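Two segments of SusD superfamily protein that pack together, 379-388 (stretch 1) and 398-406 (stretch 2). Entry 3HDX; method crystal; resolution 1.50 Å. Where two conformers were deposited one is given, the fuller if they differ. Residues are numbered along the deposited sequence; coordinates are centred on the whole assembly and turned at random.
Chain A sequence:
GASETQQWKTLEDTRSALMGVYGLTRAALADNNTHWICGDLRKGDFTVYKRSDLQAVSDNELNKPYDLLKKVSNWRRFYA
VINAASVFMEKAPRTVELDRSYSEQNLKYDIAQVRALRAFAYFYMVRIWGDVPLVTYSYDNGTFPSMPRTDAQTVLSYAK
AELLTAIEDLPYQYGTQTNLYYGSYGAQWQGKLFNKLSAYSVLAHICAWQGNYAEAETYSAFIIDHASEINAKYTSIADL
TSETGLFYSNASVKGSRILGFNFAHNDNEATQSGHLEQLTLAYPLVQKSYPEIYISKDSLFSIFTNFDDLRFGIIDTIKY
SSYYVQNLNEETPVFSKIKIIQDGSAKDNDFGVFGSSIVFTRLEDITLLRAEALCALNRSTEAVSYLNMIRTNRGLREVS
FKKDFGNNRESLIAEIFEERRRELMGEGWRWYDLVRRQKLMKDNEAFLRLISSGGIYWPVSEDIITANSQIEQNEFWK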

# COMPACT_ATOMS: atom_id res chain seq x y z
N ARG A 379 19.45 -16.35 6.60
CA ARG A 379 19.09 -17.45 5.71
C ARG A 379 19.12 -16.95 4.26
O ARG A 379 18.26 -17.20 3.46
N SER A 380 20.21 -16.26 3.93
CA SER A 380 20.40 -15.66 2.60
C SER A 380 20.34 -16.62 1.43
O SER A 380 19.80 -16.27 0.41
N THR A 381 20.86 -17.86 1.58
CA THR A 381 20.80 -18.82 0.51
C THR A 381 19.35 -19.10 0.11
O THR A 381 19.02 -19.19 -1.04
N GLU A 382 18.47 -19.20 1.11
CA GLU A 382 17.05 -19.41 0.83
C GLU A 382 16.38 -18.16 0.20
O GLU A 382 15.47 -18.29 -0.61
N ALA A 383 16.85 -16.96 0.56
CA ALA A 383 16.29 -15.73 0.01
C ALA A 383 16.44 -15.64 -1.50
O ALA A 383 15.57 -15.11 -2.21
N VAL A 384 17.57 -16.17 -2.00
CA VAL A 384 17.90 -16.06 -3.43
C VAL A 384 16.85 -16.68 -4.31
O VAL A 384 16.51 -16.10 -5.34
N SER A 385 16.29 -17.84 -3.91
CA SER A 385 15.26 -18.47 -4.76
C SER A 385 14.04 -17.55 -4.94
O SER A 385 13.53 -17.45 -6.03
N TYR A 386 13.66 -16.82 -3.90
CA TYR A 386 12.50 -15.90 -3.97
C TYR A 386 12.81 -14.67 -4.83
O TYR A 386 11.99 -14.24 -5.62
N LEU A 387 14.00 -14.11 -4.66
CA LEU A 387 14.47 -13.02 -5.52
C LEU A 387 14.43 -13.45 -6.99
O LEU A 387 13.93 -12.72 -7.85
N ASN A 388 14.95 -14.65 -7.27
CA ASN A 388 14.97 -15.16 -8.64
C ASN A 388 13.59 -15.32 -9.28
O ASN A 388 13.47 -15.16 -10.49
N GLU A 398 18.87 -15.63 -13.55
CA GLU A 398 19.00 -16.05 -12.16
C GLU A 398 20.36 -15.61 -11.61
O GLU A 398 21.35 -15.59 -12.34
N VAL A 399 20.36 -15.26 -10.33
CA VAL A 399 21.55 -14.96 -9.58
C VAL A 399 21.81 -16.05 -8.54
O VAL A 399 20.92 -16.84 -8.22
N SER A 400 23.05 -16.10 -8.07
CA SER A 400 23.44 -17.04 -7.02
C SER A 400 24.23 -16.31 -5.95
O SER A 400 24.98 -15.35 -6.20
N PHE A 401 24.06 -16.78 -4.72
CA PHE A 401 24.65 -16.09 -3.56
C PHE A 401 26.19 -15.97 -3.63
O PHE A 401 26.73 -14.88 -3.40
N LYS A 402 26.88 -17.07 -3.98
CA LYS A 402 28.36 -17.01 -4.04
C LYS A 402 28.89 -16.25 -5.23
O LYS A 402 29.63 -15.26 -5.07
N LYS A 403 28.46 -16.65 -6.42
CA LYS A 403 28.96 -16.04 -7.67
C LYS A 403 28.63 -14.56 -7.79
O LYS A 403 29.50 -13.77 -8.19
N ASP A 404 27.39 -14.18 -7.43
CA ASP A 404 26.94 -12.79 -7.63
C ASP A 404 27.02 -11.87 -6.43
O ASP A 404 27.07 -10.63 -6.62
N PHE A 405 27.07 -12.44 -5.23
CA PHE A 405 27.11 -11.61 -3.99
C PHE A 405 28.26 -11.93 -3.08
O PHE A 405 28.39 -11.28 -2.03
N GLY A 406 29.12 -12.88 -3.46
CA GLY A 406 30.25 -13.29 -2.61
C GLY A 406 29.84 -13.78 -1.23
O GLY A 406 30.58 -13.60 -0.28

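What does the start of stretch 2 offer the helix of stretch 1? Glu398, with its CA-to-CB bond sideways and chi1 m, chi2 t, meets Asn388: its CA lies 3.4 Å from Asn388 OD1 and its CB 3.8 Å from Asn388 ND2.

How is Val399 held? Asn388, pointing toward stretch 2 in the m rotamer, turns its amide to the Val399 backbone and satisfies both polar groups there. Val399 N donates to Asn388 OD1 at 2.9 Å, and Asn388 ND2 donates to Val399 O, also at 2.9 Å; both bonds are nearly straight. The Val399 side chain, m and sideways, places CG2 4.0 Å from CD2 of Leu387 (chi1 t, chi2 p) and 4.4 Å from CG1 of Val384 (t). That same Val384 CG1 also sits 3.3 Å from Val399 O.

Does Ser400 join the packing? Barely: the CA-to-CB bond of Ser400 (p) points away, and Ser400 CA is 4.3 Å from Val384 CG1. It is the N-cap residue of the short helix, where Ser400 N donates to Asp404 OD2 at 2.9 Å.

What fills the space beside the first turn of helix 380-388? Phe401 does, pointing toward it with chi1 t and with more of its surface covered by the other stretch (81 Å²) than any other residue here. Ser380 (m) lays its CB over one face of the Phe401 ring, 3.8 Å from the centroid of that ring, a CH-pi contact. Val384 CG2 packs 3.9 Å from Phe401 CB, and Thr381 OG1 (m) lies 3.9 Å from Phe401 CD2.

How does the contact end? Lys402 and Lys403 stay out of reach, and Asp404, although its CA-to-CB bond points toward stretch 1, makes no contact. Phe405, m and pointing toward the helix, closes the apolar patch with CZ 4.5 Å from Leu387 CD2.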

# COMPACT_ATOMS: atom_id res chain seq x y z
CB ARG A 379 17.76 -18.05 6.13
CG ARG A 379 17.87 -18.75 7.49
CD ARG A 379 16.49 -18.99 8.12
NE ARG A 379 15.65 -19.78 7.25
CZ ARG A 379 14.34 -19.97 7.43
NH1 ARG A 379 13.70 -19.43 8.46
NH2 ARG A 379 13.65 -20.68 6.55
CB SER A 380 21.72 -14.87 2.58
OG SER A 380 21.65 -13.89 3.58
CB THR A 381 21.57 -20.13 0.89
OG1 THR A 381 22.84 -19.78 1.49
CG2 THR A 381 21.76 -20.97 -0.32
CB GLU A 382 16.33 -19.80 2.12
CG GLU A 382 16.82 -21.14 2.72
CD GLU A 382 16.28 -21.34 4.12
OE1 GLU A 382 15.05 -21.39 4.18
OE2 GLU A 382 17.06 -21.37 5.11
CB ALA A 383 16.95 -14.52 0.67
CB VAL A 384 19.33 -16.65 -3.73
CG1 VAL A 384 19.58 -16.76 -5.23
CG2 VAL A 384 20.42 -15.79 -3.06
CB SER A 385 14.81 -19.83 -4.24
OG SER A 385 14.12 -19.70 -3.03
CB TYR A 386 12.01 -15.55 -2.56
CG TYR A 386 11.56 -16.82 -1.87
CD1 TYR A 386 10.42 -17.48 -2.29
CD2 TYR A 386 12.30 -17.37 -0.83
CE1 TYR A 386 10.00 -18.70 -1.69
CE2 TYR A 386 11.92 -18.55 -0.22
CZ TYR A 386 10.77 -19.22 -0.66
OH TYR A 386 10.46 -20.41 -0.03
CB LEU A 387 15.91 -12.63 -5.15
CG LEU A 387 16.53 -11.51 -6.00
CD1 LEU A 387 15.66 -10.22 -6.02
CD2 LEU A 387 17.96 -11.19 -5.56
CB ASN A 388 15.79 -16.46 -8.77
CG ASN A 388 17.28 -16.22 -8.76
OD1 ASN A 388 17.75 -15.13 -9.15
ND2 ASN A 388 18.05 -17.22 -8.35
CB GLU A 398 18.93 -17.56 -12.04
CG GLU A 398 17.54 -18.06 -12.23
CD GLU A 398 17.38 -19.54 -11.98
OE1 GLU A 398 18.39 -20.28 -11.98
OE2 GLU A 398 16.22 -19.93 -11.75
CB VAL A 399 21.53 -13.57 -8.91
CG1 VAL A 399 21.55 -12.46 -10.01
CG2 VAL A 399 20.29 -13.43 -7.95
CB SER A 400 24.19 -18.23 -7.60
OG SER A 400 25.42 -17.80 -8.11
CB PHE A 401 24.13 -16.75 -2.26
CG PHE A 401 24.40 -15.98 -1.00
CD1 PHE A 401 24.25 -14.59 -0.94
CD2 PHE A 401 24.73 -16.66 0.18
CE1 PHE A 401 24.48 -13.89 0.24
CE2 PHE A 401 24.92 -15.93 1.39
CZ PHE A 401 24.79 -14.56 1.41
CB LYS A 402 28.96 -18.42 -3.97
CG LYS A 402 30.46 -18.45 -3.92
CD LYS A 402 30.95 -19.89 -3.77
CE LYS A 402 32.45 -19.99 -3.96
NZ LYS A 402 33.25 -19.04 -3.10
CB LYS A 403 28.42 -16.78 -8.89
CG LYS A 403 28.97 -16.33 -10.24
CD LYS A 403 28.30 -17.09 -11.37
CE LYS A 403 26.81 -16.74 -11.39
NZ LYS A 403 26.03 -17.43 -12.44
CB ASP A 404 25.54 -12.81 -8.23
CG ASP A 404 25.50 -13.55 -9.52
OD1 ASP A 404 26.34 -13.21 -10.39
OD2 ASP A 404 24.66 -14.42 -9.74
CB PHE A 405 25.77 -11.71 -3.22
CG PHE A 405 24.58 -11.37 -4.07
CD1 PHE A 405 24.22 -10.03 -4.29
CD2 PHE A 405 23.86 -12.39 -4.70
CE1 PHE A 405 23.14 -9.74 -5.15
CE2 PHE A 405 22.80 -12.09 -5.52
CZ PHE A 405 22.43 -10.77 -5.75